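Local coordinates for putative restriction endonuclease domain-containing protein (Anabaena variabilis, PDB 3OT2) that is a putative nuclease of the DUF820 (Uma2) family, probably related to restriction endonucleases, at the interface of chains A and B. Coordinates in Å, arbitrary orientation; residue numbers count along the deposited sequence, not the author numbering. Chains: chain A/B, Uncharacterized protein.

The interface of chains A and B. Residues chain A 113, 119, 141, 144, 146, 148; chain B 120, 123-124.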
loop_
_atom_site.group_PDB
_atom_site.type_symbol
_atom_site.label_atom_id
_atom_site.label_comp_id
_atom_site.label_asym_id
_atom_site.label_seq_id
_atom_site.Cartn_x
_atom_site.Cartn_y
_atom_site.Cartn_z
ATOM N N LEU A 113 6.479 -9.788 0.320
ATOM C CA LEU A 113 6.415 -9.748 -1.141
ATOM C C LEU A 113 7.454 -10.643 -1.780
ATOM O O LEU A 113 8.532 -10.874 -1.230
ATOM C CB LEU A 113 6.597 -8.317 -1.672
ATOM C CG LEU A 113 5.546 -7.281 -1.253
ATOM C CD1 LEU A 113 5.897 -5.943 -1.851
ATOM C CD2 LEU A 113 4.128 -7.728 -1.670
ATOM N N GLN A 119 0.977 -6.978 -4.864
ATOM C CA GLN A 119 1.051 -6.076 -3.714
ATOM C C GLN A 119 -0.346 -5.476 -3.407
ATOM O O GLN A 119 -0.676 -5.266 -2.245
ATOM C CB GLN A 119 2.079 -4.974 -3.973
ATOM C CG GLN A 119 2.318 -4.077 -2.751
ATOM C CD GLN A 119 3.582 -3.265 -2.845
ATOM O OE1 GLN A 119 4.419 -3.486 -3.716
ATOM N NE2 GLN A 119 3.767 -2.346 -1.920
ATOM N N ASP A 141 8.737 -5.722 2.170
ATOM C CA ASP A 141 9.158 -5.633 0.774
ATOM C C ASP A 141 10.673 -5.890 0.721
ATOM O O ASP A 141 11.444 -4.952 0.933
ATOM C CB ASP A 141 8.794 -4.263 0.171
ATOM C CG ASP A 141 9.184 -4.116 -1.294
ATOM O OD1 ASP A 141 10.046 -4.891 -1.769
ATOM O OD2 ASP A 141 8.589 -3.281 -1.975
ATOM N N GLU A 144 12.821 -3.537 -1.656
ATOM C CA GLU A 144 12.960 -2.153 -1.227
ATOM C C GLU A 144 13.451 -2.059 0.207
ATOM O O GLU A 144 13.543 -0.947 0.721
ATOM C CB GLU A 144 11.618 -1.408 -1.372
ATOM C CG GLU A 144 11.108 -1.341 -2.802
ATOM C CD GLU A 144 11.457 -0.105 -3.602
ATOM O OE1 GLU A 144 12.161 0.782 -3.069
ATOM O OE2 GLU A 144 11.001 -0.018 -4.764
ATOM N N THR A 146 11.952 -2.495 2.968
ATOM C CA THR A 146 10.961 -1.657 3.586
ATOM C C THR A 146 9.920 -2.510 4.270
ATOM O O THR A 146 9.608 -3.614 3.813
ATOM C CB THR A 146 10.306 -0.761 2.486
ATOM O OG1 THR A 146 11.293 0.134 1.961
ATOM C CG2 THR A 146 9.086 0.051 2.998
ATOM N N PHE A 148 5.958 -1.887 5.720
ATOM C CA PHE A 148 4.778 -1.057 5.958
ATOM C C PHE A 148 4.080 -1.638 7.155
ATOM O O PHE A 148 3.886 -2.861 7.217
ATOM C CB PHE A 148 3.828 -1.006 4.755
ATOM C CG PHE A 148 4.355 -0.293 3.535
ATOM C CD1 PHE A 148 4.486 1.087 3.521
ATOM C CD2 PHE A 148 4.715 -1.004 2.398
ATOM C CE1 PHE A 148 4.948 1.754 2.374
ATOM C CE2 PHE A 148 5.150 -0.331 1.240
ATOM C CZ PHE A 148 5.260 1.042 1.243
ATOM N N THR B 120 5.656 0.221 -3.839
ATOM C CA THR B 120 6.191 0.613 -2.521
ATOM C C THR B 120 6.636 2.088 -2.598
ATOM O O THR B 120 6.215 2.874 -1.757
ATOM C CB THR B 120 7.296 -0.340 -2.091
ATOM O OG1 THR B 120 6.671 -1.556 -1.710
ATOM C CG2 THR B 120 8.153 0.180 -0.924
ATOM N N THR B 123 3.595 4.435 -2.770
ATOM C CA THR B 123 2.911 4.514 -1.476
ATOM C C THR B 123 3.694 5.464 -0.563
ATOM O O THR B 123 3.075 6.349 0.031
ATOM C CB THR B 123 2.722 3.107 -0.878
ATOM O OG1 THR B 123 1.893 2.380 -1.783
ATOM C CG2 THR B 123 2.073 3.131 0.508
ATOM N N LYS B 124 5.038 5.335 -0.518
ATOM C CA LYS B 124 5.892 6.233 0.272
ATOM C C LYS B 124 5.701 7.694 -0.191
ATOM O O LYS B 124 5.622 8.587 0.644
ATOM C CB LYS B 124 7.365 5.864 0.151
ATOM C CG LYS B 124 7.772 4.564 0.825
ATOM C CD LYS B 124 9.245 4.386 0.596
ATOM C CE LYS B 124 9.699 3.066 1.083
ATOM N NZ LYS B 124 11.186 2.939 1.041
HETATM O O HOH W 1 6.607 -2.303 -4.871
#
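This is one patch of a two-fold symmetric interface between identical chains, where the start of helix 119-131 of chain B docks against strands 136-141 and 146-150 and helix 119-131 of chain A. It joins the two copies of the deposited assembly, which may or may not be the biological dimer. B:Thr120 is the main plug and has 90 Å² of surface hidden by chain A. Its hydroxyl is held by side chains of A:Asp141 and A:Gln119. Hydroxyl OG1 of B:Thr120 donates to carboxylate oxygen OD2 of A:Asp141 at 2.6 Å, on the anti lone pair, away from OD1. OG1 of B:Thr120 accepts from amide NE2 of A:Gln119 at 3.0 Å and is tilted 18° from the amide plane. The other end of this amide, OE1, hydrogen-bonds a water that also bonds backbone N of B:Thr120. Together these contacts probably fix which way the amide is turned. A:Asp141 is steadied by backbone N of A:Glu144, which donates to OD1 from above the carboxylate plane. The threonine methyl CG2 lies anti to its own backbone N (chi1 of OG1 -74°). CG2 of B:Thr120 thereby meets CZ of A:Phe148 at 3.7 Å, and it also touches CG of A:Glu144. CE1 of A:Phe148 meets methyl CG2 of B:Thr123, while CG2 of A:Thr146 covers one face of the ring over its centre. A:Thr146 and B:Lys124 reach tip to tip. NZ of B:Lys124, at the end of its extended chain, donates a hydrogen bond to hydroxyl OG1 of A:Thr146 at 3.0 Å. CE of B:Lys124 packs on methyl CG2 of A:Thr146 at 3.6 Å. OG1 of A:Thr146 in turn donates to backbone carbonyl O of A:Glu144 at 2.8 Å. A valine in place of A:Thr146 would probably leave the lysine amine without its hydroxyl partner and the A:Glu144 carbonyl without this donor. The patch thus pins the helix start of one chain to the strands of the other, and its symmetry twin repeats the hold.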